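Local coordinates for protein Nrps/pks (Streptomyces albus, PDB 4OPE) that probably catalyses the decarboxylative condensation that lengthens a polyketide chain, as a ketosynthase domain of the AT-less type I synthase that makes oxazolomycin, at residues L105-G110 / L489-M494; T111-L116 / S160-F165; W46-F51 / L210-L215; Y18-D23 / C37-P42. All blocks are in the same frame, centred on the assembly; numbering follows the deposited sequence.

Interactions 1 and 2 adjoin, their centres about 11 Å apart, and helix 93-108 of one is followed by helix 113-116 of the other; E492 and R113 join them directly in a salt bridge. Their chemistry differs with depth. Interaction 1 is a wet surface contact of charged groups and waters, whereas interaction 2 is largely buried and adds phenylalanine rings to its arginine. Interaction 3, wholly buried and aromatic, lies about 40 Å (centre to centre) from interaction 1, across the chain's centre. Interaction 4 is partly buried and ends in a surface ion pair; V41, just past strand 39-40, packs on W46 and H48 of interaction 3. Interactions 2 and 3 also touch the second subunit.

Interaction 1: residues L105-G110 / L489-M494; sequences LLEDAG and LTREPM
E107 and R491 lie flat on one another, carboxylate over guanidinium, with the two planes 18° apart. OE1 of E107 stands above one face of the guanidinium, toward its rim, and its 3.8 Å distance from NH1 of R491 makes a long salt bridge that works through charge alone, since no N-H points at the oxygen. Those N-H groups are used elsewhere: NH1 and NH2 donate to the main-chain oxygens of P566 and L565, while OE1 accepts from the backbone N of Y568. Ordered waters bridge the pair as well. One water is held 2.8 Å from NE of R491 and passes a bond to O of E107, and another lies 2.9 Å from NH1 of R491 and donates to OE2 of E107. A long, extended arginine suits this place, because it reaches along E107 and still offers nitrogens to several acceptors.

The closer packing is a small patch of direct contacts. CB of T490 rests 3.4 Å from O of G110, and OG1 of T490, which bonds to O of T487, lies 3.5 Å from CA of G110. G110 takes positive phi (64°) in the Schellman motif that ends helix 93-108, a backbone shape that comes easily to glycine. The loop between helix 481-488 and strand 496-502 therefore lies against the end of helix 93-108, whose L105 and A109 pack on strand 242-250.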
loop_
_atom_site.group_PDB
_atom_site.type_symbol
_atom_site.label_atom_id
_atom_site.label_comp_id
_atom_site.label_asym_id
_atom_site.label_seq_id
_atom_site.Cartn_x
_atom_site.Cartn_y
_atom_site.Cartn_z
ATOM N N LEU A 105 -7.592 -6.401 18.827
ATOM C CA LEU A 105 -7.974 -5.004 18.720
ATOM C C LEU A 105 -9.477 -4.817 19.005
ATOM O O LEU A 105 -9.891 -3.880 19.749
ATOM C CB LEU A 105 -7.647 -4.474 17.308
ATOM C CG LEU A 105 -8.232 -3.143 16.832
ATOM C CD1 LEU A 105 -7.676 -2.099 17.772
ATOM C CD2 LEU A 105 -7.832 -2.781 15.408
ATOM N N LEU A 106 -10.313 -5.671 18.407
ATOM C CA LEU A 106 -11.749 -5.496 18.577
ATOM C C LEU A 106 -12.118 -5.701 20.036
ATOM O O LEU A 106 -12.907 -4.944 20.611
ATOM C CB LEU A 106 -12.492 -6.424 17.680
ATOM C CG LEU A 106 -12.923 -5.857 16.331
ATOM C CD1 LEU A 106 -12.028 -4.802 15.712
ATOM C CD2 LEU A 106 -13.154 -7.009 15.388
ATOM N N GLU A 107 -11.474 -6.668 20.674
ATOM C CA GLU A 107 -11.689 -6.861 22.100
ATOM C C GLU A 107 -11.244 -5.650 22.905
ATOM O O GLU A 107 -11.943 -5.212 23.808
ATOM C CB GLU A 107 -11.017 -8.134 22.592
ATOM C CG GLU A 107 -11.567 -9.358 21.876
ATOM C CD GLU A 107 -11.117 -10.677 22.480
ATOM O OE1 GLU A 107 -9.931 -10.718 22.997
ATOM O OE2 GLU A 107 -11.954 -11.646 22.418
ATOM N N ASP A 108 -10.130 -5.046 22.548
ATOM C CA ASP A 108 -9.689 -3.880 23.312
ATOM C C ASP A 108 -10.623 -2.690 23.106
ATOM O O ASP A 108 -10.895 -1.966 24.021
ATOM C CB ASP A 108 -8.250 -3.504 23.006
ATOM C CG ASP A 108 -7.774 -2.319 23.843
ATOM O OD1 ASP A 108 -7.493 -2.465 25.079
ATOM O OD2 ASP A 108 -7.677 -1.225 23.243
ATOM N N ALA A 109 -11.142 -2.514 21.912
ATOM C CA ALA A 109 -12.142 -1.513 21.680
ATOM C C ALA A 109 -13.513 -1.815 22.288
ATOM O O ALA A 109 -14.396 -0.982 22.120
ATOM C CB ALA A 109 -12.316 -1.315 20.177
ATOM N N GLY A 110 -13.731 -2.984 22.920
ATOM C CA GLY A 110 -15.076 -3.365 23.366
ATOM C C GLY A 110 -16.160 -3.589 22.282
ATOM O O GLY A 110 -17.324 -3.243 22.435
ATOM N N LEU A 489 -19.182 -8.760 28.314
ATOM C CA LEU A 489 -20.432 -8.891 27.586
ATOM C C LEU A 489 -20.414 -8.194 26.222
ATOM O O LEU A 489 -21.375 -8.330 25.445
ATOM C CB LEU A 489 -21.588 -8.378 28.418
ATOM C CG LEU A 489 -21.795 -9.203 29.687
ATOM C CD1 LEU A 489 -22.838 -8.557 30.594
ATOM C CD2 LEU A 489 -22.192 -10.620 29.280
ATOM N N THR A 490 -19.345 -7.491 25.898
ATOM C CA THR A 490 -19.244 -6.971 24.545
ATOM C C THR A 490 -18.527 -7.951 23.636
ATOM O O THR A 490 -18.489 -7.767 22.414
ATOM C CB THR A 490 -18.455 -5.676 24.506
ATOM O OG1 THR A 490 -17.057 -5.981 24.707
ATOM C CG2 THR A 490 -18.986 -4.739 25.560
ATOM N N ARG A 491 -17.970 -8.997 24.222
ATOM C CA ARG A 491 -17.218 -9.935 23.437
ATOM C C ARG A 491 -18.063 -10.936 22.702
ATOM O O ARG A 491 -19.062 -11.416 23.196
ATOM C CB ARG A 491 -16.226 -10.671 24.336
ATOM C CG ARG A 491 -15.097 -9.752 24.762
ATOM C CD ARG A 491 -13.974 -10.527 25.413
ATOM N NE ARG A 491 -12.956 -9.599 25.859
ATOM C CZ ARG A 491 -11.774 -9.950 26.314
ATOM N NH1 ARG A 491 -11.435 -11.255 26.420
ATOM N NH2 ARG A 491 -10.952 -8.982 26.685
ATOM N N GLU A 492 -17.612 -11.329 21.533
ATOM C CA GLU A 492 -18.383 -12.230 20.701
ATOM C C GLU A 492 -18.599 -13.572 21.423
ATOM O O GLU A 492 -17.654 -14.164 21.953
ATOM C CB GLU A 492 -17.681 -12.428 19.394
ATOM C CG GLU A 492 -18.379 -13.397 18.510
ATOM C CD GLU A 492 -17.686 -13.550 17.179
ATOM O OE1 GLU A 492 -17.315 -12.511 16.535
ATOM O OE2 GLU A 492 -17.558 -14.732 16.790
ATOM N N PRO A 493 -19.862 -14.029 21.489
ATOM C CA PRO A 493 -20.188 -15.271 22.210
ATOM C C PRO A 493 -19.830 -16.483 21.383
ATOM O O PRO A 493 -20.146 -16.538 20.199
ATOM C CB PRO A 493 -21.723 -15.189 22.400
ATOM C CG PRO A 493 -22.078 -13.769 22.124
ATOM C CD PRO A 493 -21.079 -13.283 21.119
HETATM N N MSE A 494 -19.202 -17.454 22.020
HETATM C CA MSE A 494 -18.823 -18.685 21.381
HETATM C C MSE A 494 -19.454 -19.901 22.055
HETATM O O MSE A 494 -20.287 -19.798 22.961
HETATM C CB MSE A 494 -17.329 -18.670 21.546
HETATM C CG MSE A 494 -16.626 -17.521 20.817
HETATM SE SE MSE A 494 -14.670 -17.851 20.883
HETATM C CE MSE A 494 -14.156 -16.044 20.304
HETATM O O HOH W 1 -10.760 -5.855 26.865
HETATM O O HOH W 2 -12.187 -13.185 24.455
HETATM O O HOH W 3 -13.518 -6.904 25.328
HETATM O O HOH W 4 -14.536 -11.266 21.533
#

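Interaction 2: residues T111-L116 / S160-F165; sequences TSRAAL and SYFFDF
R113 runs along the end of helix 152-163 and meets F163 first and F162 last. Its CB is 4.1 Å from O of F163, CG comes within 3.8 Å of CD2 of F163, approaching that ring obliquely, and CD lies 3.6 Å from CA of F163. A bend at chi3 (-72°) then turns the guanidinium toward F162. There NH1 donates in the guanidinium plane to O of F162, at 3.2 Å and nearly straight (161°). The group also lies almost flat on the F162 ring, planes 24° apart, in an off-centre cation-pi contact with CZ of R113 4.6 Å from the ring centroid. NH2 completes a salt bridge with E492. Deeper in, CD1 of L116 packs on CE1 of F165 at 4.0 Å, leucine and phenylalanine filling the apolar interior. Two helix ends meet here: S112 N-caps the short helix 113-116, and D164 sits in the Schellman motif that follows helix 152-163, in the N-terminal half of a thiolase-type fold, beside the dimer interface.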
loop_
_atom_site.group_PDB
_atom_site.type_symbol
_atom_site.label_atom_id
_atom_site.label_comp_id
_atom_site.label_asym_id
_atom_site.label_seq_id
_atom_site.Cartn_x
_atom_site.Cartn_y
_atom_site.Cartn_z
ATOM N N THR A 111 -15.780 -4.262 21.220
ATOM C CA THR A 111 -16.669 -4.454 20.124
ATOM C C THR A 111 -16.450 -5.833 19.516
ATOM O O THR A 111 -15.788 -6.658 20.124
ATOM C CB THR A 111 -16.489 -3.337 19.074
ATOM O OG1 THR A 111 -17.622 -3.331 18.203
ATOM C CG2 THR A 111 -15.251 -3.552 18.256
ATOM N N SER A 112 -17.008 -6.045 18.327
ATOM C CA SER A 112 -17.035 -7.346 17.678
ATOM C C SER A 112 -17.384 -7.213 16.200
ATOM O O SER A 112 -17.929 -6.185 15.773
ATOM C CB SER A 112 -18.132 -8.202 18.330
ATOM O OG SER A 112 -19.380 -7.514 18.266
ATOM N N ARG A 113 -17.076 -8.260 15.434
ATOM C CA ARG A 113 -17.546 -8.381 14.053
ATOM C C ARG A 113 -18.993 -7.959 13.921
ATOM O O ARG A 113 -19.348 -7.098 13.079
ATOM C CB ARG A 113 -17.474 -9.823 13.605
ATOM C CG ARG A 113 -16.055 -10.271 13.423
ATOM C CD ARG A 113 -15.883 -11.641 12.770
ATOM N NE ARG A 113 -16.265 -12.731 13.645
ATOM C CZ ARG A 113 -16.195 -14.004 13.303
ATOM N NH1 ARG A 113 -15.758 -14.352 12.121
ATOM N NH2 ARG A 113 -16.535 -14.920 14.160
ATOM N N ALA A 114 -19.839 -8.585 14.741
ATOM C CA ALA A 114 -21.295 -8.337 14.679
ATOM C C ALA A 114 -21.697 -6.914 15.049
ATOM O O ALA A 114 -22.539 -6.347 14.420
ATOM C CB ALA A 114 -22.059 -9.342 15.529
ATOM N N ALA A 115 -21.081 -6.324 16.040
ATOM C CA ALA A 115 -21.398 -4.943 16.384
ATOM C C ALA A 115 -21.004 -4.000 15.265
ATOM O O ALA A 115 -21.642 -2.982 15.059
ATOM C CB ALA A 115 -20.685 -4.549 17.684
ATOM N N LEU A 116 -19.944 -4.349 14.552
ATOM C CA LEU A 116 -19.412 -3.522 13.466
ATOM C C LEU A 116 -20.072 -3.746 12.147
ATOM O O LEU A 116 -19.805 -3.000 11.208
ATOM C CB LEU A 116 -17.907 -3.763 13.261
ATOM C CG LEU A 116 -17.057 -3.074 14.317
ATOM C CD1 LEU A 116 -15.597 -3.508 14.237
ATOM C CD2 LEU A 116 -17.189 -1.587 14.145
ATOM N N SER A 160 -10.115 -8.547 6.052
ATOM C CA SER A 160 -11.383 -8.056 5.566
ATOM C C SER A 160 -12.434 -9.195 5.410
ATOM O O SER A 160 -13.604 -9.022 5.731
ATOM C CB SER A 160 -11.197 -7.263 4.268
ATOM O OG SER A 160 -10.558 -6.015 4.523
ATOM N N TYR A 161 -11.984 -10.357 4.954
ATOM C CA TYR A 161 -12.848 -11.468 4.692
ATOM C C TYR A 161 -13.413 -12.022 5.993
ATOM O O TYR A 161 -14.617 -12.107 6.182
ATOM C CB TYR A 161 -12.073 -12.540 3.987
ATOM C CG TYR A 161 -12.763 -13.849 4.000
ATOM C CD1 TYR A 161 -13.914 -14.047 3.224
ATOM C CD2 TYR A 161 -12.280 -14.900 4.761
ATOM C CE1 TYR A 161 -14.569 -15.260 3.210
ATOM C CE2 TYR A 161 -12.939 -16.111 4.788
ATOM C CZ TYR A 161 -14.087 -16.298 4.011
ATOM O OH TYR A 161 -14.743 -17.518 4.002
ATOM N N PHE A 162 -12.523 -12.361 6.902
ATOM C CA PHE A 162 -12.869 -13.024 8.118
ATOM C C PHE A 162 -13.676 -12.161 9.053
ATOM O O PHE A 162 -14.501 -12.668 9.773
ATOM C CB PHE A 162 -11.606 -13.497 8.839
ATOM C CG PHE A 162 -11.879 -14.206 10.124
ATOM C CD1 PHE A 162 -12.320 -15.534 10.132
ATOM C CD2 PHE A 162 -11.726 -13.556 11.336
ATOM C CE1 PHE A 162 -12.558 -16.196 11.320
ATOM C CE2 PHE A 162 -11.980 -14.208 12.535
ATOM C CZ PHE A 162 -12.388 -15.535 12.525
ATOM N N PHE A 163 -13.419 -10.873 9.111
ATOM C CA PHE A 163 -14.170 -10.010 10.040
ATOM C C PHE A 163 -15.348 -9.330 9.379
ATOM O O PHE A 163 -16.059 -8.555 10.023
ATOM C CB PHE A 163 -13.242 -8.919 10.589
ATOM C CG PHE A 163 -12.217 -9.441 11.518
ATOM C CD1 PHE A 163 -11.046 -9.963 11.047
ATOM C CD2 PHE A 163 -12.435 -9.411 12.880
ATOM C CE1 PHE A 163 -10.086 -10.442 11.942
ATOM C CE2 PHE A 163 -11.482 -9.906 13.767
ATOM C CZ PHE A 163 -10.315 -10.440 13.292
ATOM N N ASP A 164 -15.523 -9.603 8.092
ATOM C CA ASP A 164 -16.555 -9.019 7.278
ATOM C C ASP A 164 -16.430 -7.516 7.207
ATOM O O ASP A 164 -17.356 -6.766 7.543
ATOM C CB ASP A 164 -17.935 -9.456 7.774
ATOM C CG ASP A 164 -19.047 -9.260 6.721
ATOM O OD1 ASP A 164 -18.753 -8.908 5.552
ATOM O OD2 ASP A 164 -20.239 -9.412 7.081
ATOM N N PHE A 165 -15.256 -7.069 6.796
ATOM C CA PHE A 165 -15.018 -5.646 6.632
ATOM C C PHE A 165 -15.061 -5.310 5.142
ATOM O O PHE A 165 -14.189 -5.727 4.362
ATOM C CB PHE A 165 -13.664 -5.249 7.253
ATOM C CG PHE A 165 -13.597 -5.370 8.752
ATOM C CD1 PHE A 165 -14.745 -5.336 9.529
ATOM C CD2 PHE A 165 -12.367 -5.503 9.384
ATOM C CE1 PHE A 165 -14.671 -5.452 10.896
ATOM C CE2 PHE A 165 -12.280 -5.595 10.739
ATOM C CZ PHE A 165 -13.433 -5.584 11.507
HETATM O O HOH W 5 -18.024 -6.478 10.521
#

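Interaction 3: residues W46-F51 / L210-L215; sequences WDHGRF and LKYLQL
W46 and H48 meet Y212 in a buried aromatic cluster, where the loop between strands 39-40 and 66-67 packs against helix 210-217. Both rings turn an edge toward the face of the tyrosine. The six-membered ring of W46 is offset edge-to-face, its centroid 5.7 Å from that of Y212 and the planes 65° apart; CZ2 of W46 lies 3.8 Å from CD1 of Y212. H48 stands more steeply, at 78°, with its CE1 4.2 Å from CD2 of Y212. The indole gets there with CG between the backbone N and the carbonyl carbon (chi1 66°), and its rotation is fixed by a nearly straight hydrogen bond of 3.0 Å from NE1 of W46 to ND1 of H48, which lies in the plane of both rings. Beside the cluster, CD2 of L213 packs 4.4 Å from CB of F51, and L213 and F51 touch A140 and L141 of the second subunit. Aromatic residues with polar rims suit such a place, since flat faces fill the interior while the heteroatoms find partners: NE2 of H48 bonds to O of A64, and OH of Y212 to O of W66. With ND1 accepting, the imidazole is probably neutral, its proton on NE2.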
loop_
_atom_site.group_PDB
_atom_site.type_symbol
_atom_site.label_atom_id
_atom_site.label_comp_id
_atom_site.label_asym_id
_atom_site.label_seq_id
_atom_site.Cartn_x
_atom_site.Cartn_y
_atom_site.Cartn_z
ATOM N N TRP A 46 17.074 -19.548 13.217
ATOM C CA TRP A 46 18.097 -19.999 12.292
ATOM C C TRP A 46 19.425 -20.002 13.018
ATOM O O TRP A 46 19.552 -19.419 14.108
ATOM C CB TRP A 46 18.159 -19.154 11.006
ATOM C CG TRP A 46 18.597 -17.735 11.191
ATOM C CD1 TRP A 46 19.861 -17.291 11.389
ATOM C CD2 TRP A 46 17.770 -16.572 11.153
ATOM N NE1 TRP A 46 19.877 -15.922 11.509
ATOM C CE2 TRP A 46 18.610 -15.452 11.351
ATOM C CE3 TRP A 46 16.401 -16.363 10.972
ATOM C CZ2 TRP A 46 18.129 -14.147 11.380
ATOM C CZ3 TRP A 46 15.932 -15.066 10.972
ATOM C CH2 TRP A 46 16.787 -13.980 11.195
ATOM N N ASP A 47 20.379 -20.706 12.413
ATOM C CA ASP A 47 21.711 -20.866 12.932
ATOM C C ASP A 47 22.460 -19.668 12.409
ATOM O O ASP A 47 22.813 -19.594 11.229
ATOM C CB ASP A 47 22.308 -22.185 12.416
ATOM C CG ASP A 47 23.787 -22.394 12.809
ATOM O OD1 ASP A 47 24.318 -21.674 13.691
ATOM O OD2 ASP A 47 24.416 -23.308 12.209
ATOM N N HIS A 48 22.674 -18.701 13.282
ATOM C CA HIS A 48 23.341 -17.494 12.876
ATOM C C HIS A 48 24.852 -17.702 12.690
ATOM O O HIS A 48 25.501 -16.895 12.021
ATOM C CB HIS A 48 23.065 -16.363 13.855
ATOM C CG HIS A 48 23.225 -15.013 13.241
ATOM N ND1 HIS A 48 22.452 -14.589 12.190
ATOM C CD2 HIS A 48 24.079 -13.999 13.507
ATOM C CE1 HIS A 48 22.813 -13.368 11.836
ATOM N NE2 HIS A 48 23.801 -12.984 12.622
ATOM N N GLY A 49 25.405 -18.769 13.268
ATOM C CA GLY A 49 26.789 -19.181 12.975
ATOM C C GLY A 49 27.097 -19.222 11.482
ATOM O O GLY A 49 28.090 -18.669 11.048
ATOM N N ARG A 50 26.213 -19.820 10.680
ATOM C CA ARG A 50 26.421 -19.911 9.212
ATOM C C ARG A 50 26.625 -18.587 8.497
ATOM O O ARG A 50 27.052 -18.590 7.348
ATOM C CB ARG A 50 25.245 -20.585 8.497
ATOM C CG ARG A 50 24.615 -21.725 9.259
ATOM C CD ARG A 50 24.450 -22.952 8.388
ATOM N NE ARG A 50 23.580 -22.753 7.218
ATOM C CZ ARG A 50 22.414 -23.378 7.030
ATOM N NH1 ARG A 50 21.709 -23.153 5.917
ATOM N NH2 ARG A 50 21.938 -24.230 7.949
ATOM N N PHE A 51 26.248 -17.479 9.136
ATOM C CA PHE A 51 26.145 -16.174 8.483
ATOM C C PHE A 51 26.870 -15.054 9.211
ATOM O O PHE A 51 26.929 -13.933 8.694
ATOM C CB PHE A 51 24.683 -15.751 8.385
ATOM C CG PHE A 51 23.752 -16.839 7.949
ATOM C CD1 PHE A 51 23.800 -17.345 6.652
ATOM C CD2 PHE A 51 22.805 -17.334 8.819
ATOM C CE1 PHE A 51 22.934 -18.347 6.243
ATOM C CE2 PHE A 51 21.938 -18.327 8.409
ATOM C CZ PHE A 51 22.008 -18.841 7.124
ATOM N N LEU A 210 18.271 -13.953 5.383
ATOM C CA LEU A 210 18.586 -13.070 4.242
ATOM C C LEU A 210 18.544 -11.610 4.621
ATOM O O LEU A 210 19.438 -10.863 4.250
ATOM C CB LEU A 210 17.607 -13.352 3.115
ATOM C CG LEU A 210 17.729 -12.890 1.645
ATOM C CD1 LEU A 210 17.390 -11.427 1.467
ATOM C CD2 LEU A 210 19.099 -13.181 1.101
ATOM N N LYS A 211 17.523 -11.189 5.397
ATOM C CA LYS A 211 17.407 -9.773 5.810
ATOM C C LYS A 211 18.672 -9.272 6.513
ATOM O O LYS A 211 19.081 -8.125 6.356
ATOM C CB LYS A 211 16.227 -9.548 6.749
ATOM C CG LYS A 211 16.100 -8.074 7.178
ATOM C CD LYS A 211 14.765 -7.690 7.787
ATOM C CE LYS A 211 14.670 -8.116 9.241
ATOM N NZ LYS A 211 13.259 -8.065 9.740
ATOM N N TYR A 212 19.269 -10.137 7.317
ATOM C CA TYR A 212 20.436 -9.742 8.089
ATOM C C TYR A 212 21.627 -9.602 7.167
ATOM O O TYR A 212 22.445 -8.744 7.405
ATOM C CB TYR A 212 20.682 -10.704 9.260
ATOM C CG TYR A 212 19.908 -10.327 10.525
ATOM C CD1 TYR A 212 18.507 -10.489 10.632
ATOM C CD2 TYR A 212 20.559 -9.778 11.586
ATOM C CE1 TYR A 212 17.825 -10.118 11.795
ATOM C CE2 TYR A 212 19.893 -9.399 12.737
ATOM C CZ TYR A 212 18.535 -9.567 12.858
ATOM O OH TYR A 212 17.965 -9.174 14.060
ATOM N N LEU A 213 21.706 -10.386 6.087
ATOM C CA LEU A 213 22.771 -10.166 5.090
ATOM C C LEU A 213 22.586 -8.908 4.260
ATOM O O LEU A 213 23.500 -8.118 4.103
ATOM C CB LEU A 213 22.955 -11.371 4.171
ATOM C CG LEU A 213 23.475 -12.574 4.950
ATOM C CD1 LEU A 213 23.472 -13.741 4.025
ATOM C CD2 LEU A 213 24.873 -12.382 5.502
ATOM N N GLN A 214 21.399 -8.729 3.729
ATOM C CA GLN A 214 21.046 -7.494 3.031
ATOM C C GLN A 214 21.381 -6.262 3.902
ATOM O O GLN A 214 22.004 -5.311 3.450
ATOM C CB GLN A 214 19.556 -7.540 2.735
ATOM C CG GLN A 214 19.114 -7.161 1.358
ATOM C CD GLN A 214 17.670 -7.579 1.079
ATOM O OE1 GLN A 214 16.872 -7.906 2.000
ATOM N NE2 GLN A 214 17.314 -7.577 -0.211
ATOM N N LEU A 215 20.987 -6.273 5.168
ATOM C CA LEU A 215 21.221 -5.101 5.975
ATOM C C LEU A 215 22.737 -4.976 6.314
ATOM O O LEU A 215 23.261 -3.863 6.397
ATOM C CB LEU A 215 20.335 -5.084 7.243
ATOM C CG LEU A 215 18.812 -4.871 7.095
ATOM C CD1 LEU A 215 18.125 -4.954 8.454
ATOM C CD2 LEU A 215 18.402 -3.581 6.401
#

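Interaction 4: residues Y18-D23 / C37-P42; sequences YPKADD and CVEEVP
K20 lays its aliphatic chain across C37, CD lying 3.9 Å from CB of C37 and CE 3.6 Å from O of the same residue. The chain runs extended as far as CE and then bends at its last torsion (chi4 -61°), which swings the ammonium toward E39. NZ of K20 reaches OE1 of E39 at 3.4 Å, a salt bridge whose hydrogen bond is weak. NZ also lies alongside CG of E39, and the fold at chi2 (-69°) turns the carboxylate so that OE1 comes to the ammonium. The two side chains cross at about a right angle at the protein surface, where both charges are probably also hydrated. Lysine suits the place in two ways: its methylenes cover the cysteine and its amino group stays at the surface beside E39.

The contact is set up by a type II beta turn from Y18 to A21, closed by hydrogen bonds in both directions between those residues. P19 and K20 occupy its corners. Proline fits the first with its fixed phi, and K20 accepts positive phi (65°) at the second. P19 packs its CB 4.0 Å from CB of C37, while O of P19 lies 3.7 Å from CB of C37; a small, weakly polar cysteine fits so close to the turn. Helix 24-33 links the two segments, and its N30 touches C37 and bonds through ND2 to O of K20. Beyond C37 the chain enters strand 39-40, which pairs antiparallel with strand 66-67.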
loop_
_atom_site.group_PDB
_atom_site.type_symbol
_atom_site.label_atom_id
_atom_site.label_comp_id
_atom_site.label_asym_id
_atom_site.label_seq_id
_atom_site.Cartn_x
_atom_site.Cartn_y
_atom_site.Cartn_z
ATOM N N TYR A 18 5.060 -7.009 20.773
ATOM C CA TYR A 18 6.388 -6.485 20.527
ATOM C C TYR A 18 7.397 -7.368 21.279
ATOM O O TYR A 18 6.994 -8.303 21.988
ATOM C CB TYR A 18 6.419 -5.027 20.966
ATOM C CG TYR A 18 5.387 -4.226 20.219
ATOM C CD1 TYR A 18 5.548 -3.934 18.876
ATOM C CD2 TYR A 18 4.228 -3.808 20.825
ATOM C CE1 TYR A 18 4.603 -3.219 18.170
ATOM C CE2 TYR A 18 3.262 -3.085 20.125
ATOM C CZ TYR A 18 3.455 -2.801 18.786
ATOM O OH TYR A 18 2.515 -2.089 18.083
ATOM N N PRO A 19 8.706 -7.117 21.094
ATOM C CA PRO A 19 9.696 -7.938 21.734
ATOM C C PRO A 19 9.501 -8.010 23.241
ATOM O O PRO A 19 9.429 -6.963 23.900
ATOM C CB PRO A 19 10.979 -7.231 21.387
ATOM C CG PRO A 19 10.710 -6.717 20.032
ATOM C CD PRO A 19 9.322 -6.198 20.137
ATOM N N LYS A 20 9.397 -9.253 23.755
ATOM C CA LYS A 20 9.204 -9.522 25.156
ATOM C C LYS A 20 7.867 -9.004 25.675
ATOM O O LYS A 20 7.679 -8.806 26.873
ATOM C CB LYS A 20 10.377 -8.924 25.954
ATOM C CG LYS A 20 11.705 -9.526 25.546
ATOM C CD LYS A 20 12.737 -9.267 26.614
ATOM C CE LYS A 20 14.059 -9.923 26.267
ATOM N NZ LYS A 20 13.938 -11.407 26.157
ATOM N N ALA A 21 6.932 -8.759 24.778
ATOM C CA ALA A 21 5.654 -8.195 25.162
ATOM C C ALA A 21 4.569 -8.852 24.318
ATOM O O ALA A 21 4.331 -8.478 23.160
ATOM C CB ALA A 21 5.661 -6.686 24.993
ATOM N N ASP A 22 3.909 -9.842 24.892
ATOM C CA ASP A 22 2.868 -10.568 24.154
ATOM C C ASP A 22 1.515 -9.879 24.206
ATOM O O ASP A 22 0.614 -10.205 23.457
ATOM C CB ASP A 22 2.805 -12.026 24.594
ATOM C CG ASP A 22 3.884 -12.886 23.881
ATOM O OD1 ASP A 22 4.229 -12.594 22.664
ATOM O OD2 ASP A 22 4.368 -13.840 24.540
ATOM N N ASP A 23 1.403 -8.881 25.067
ATOM C CA ASP A 23 0.284 -7.975 25.048
ATOM C C ASP A 23 0.754 -6.647 25.612
ATOM O O ASP A 23 1.833 -6.544 26.184
ATOM C CB ASP A 23 -0.861 -8.559 25.892
ATOM C CG ASP A 23 -0.407 -8.987 27.308
ATOM O OD1 ASP A 23 0.278 -8.256 28.042
ATOM O OD2 ASP A 23 -0.767 -10.089 27.706
ATOM N N CYS A 37 14.926 -4.939 25.579
ATOM C CA CYS A 37 14.290 -6.167 25.101
ATOM C C CYS A 37 15.025 -6.843 23.942
ATOM O O CYS A 37 14.516 -7.795 23.342
ATOM C CB CYS A 37 12.853 -5.854 24.684
ATOM S SG CYS A 37 11.899 -5.055 25.998
ATOM N N VAL A 38 16.217 -6.365 23.615
ATOM C CA VAL A 38 16.958 -6.923 22.500
ATOM C C VAL A 38 17.729 -8.177 22.897
ATOM O O VAL A 38 18.232 -8.268 23.995
ATOM C CB VAL A 38 17.907 -5.880 21.909
ATOM C CG1 VAL A 38 18.909 -6.565 21.021
ATOM C CG2 VAL A 38 17.106 -4.836 21.128
ATOM N N GLU A 39 17.823 -9.131 21.986
ATOM C CA GLU A 39 18.478 -10.424 22.238
ATOM C C GLU A 39 19.191 -10.914 20.964
ATOM O O GLU A 39 18.958 -10.422 19.870
ATOM C CB GLU A 39 17.470 -11.510 22.657
ATOM C CG GLU A 39 16.819 -11.363 24.019
ATOM C CD GLU A 39 17.776 -11.567 25.187
ATOM O OE1 GLU A 39 17.347 -11.320 26.353
ATOM O OE2 GLU A 39 18.958 -11.940 24.947
ATOM N N GLU A 40 20.086 -11.878 21.152
ATOM C CA GLU A 40 20.744 -12.555 20.061
ATOM C C GLU A 40 19.745 -13.348 19.280
ATOM O O GLU A 40 18.750 -13.762 19.833
ATOM C CB GLU A 40 21.832 -13.486 20.565
ATOM C CG GLU A 40 23.082 -12.725 20.990
ATOM C CD GLU A 40 24.286 -13.621 21.306
ATOM O OE1 GLU A 40 24.304 -14.807 20.844
ATOM O OE2 GLU A 40 25.209 -13.107 22.009
ATOM N N VAL A 41 20.020 -13.560 17.998
ATOM C CA VAL A 41 19.194 -14.427 17.180
ATOM C C VAL A 41 18.875 -15.761 17.877
ATOM O O VAL A 41 19.763 -16.473 18.328
ATOM C CB VAL A 41 19.808 -14.750 15.812
ATOM C CG1 VAL A 41 18.812 -15.593 15.039
ATOM C CG2 VAL A 41 20.131 -13.486 15.019
ATOM N N PRO A 42 17.594 -16.077 17.996
ATOM C CA PRO A 42 17.270 -17.316 18.653
ATOM C C PRO A 42 17.678 -18.529 17.837
ATOM O O PRO A 42 17.543 -18.517 16.637
ATOM C CB PRO A 42 15.743 -17.252 18.796
ATOM C CG PRO A 42 15.441 -15.809 18.809
ATOM C CD PRO A 42 16.462 -15.138 17.958
#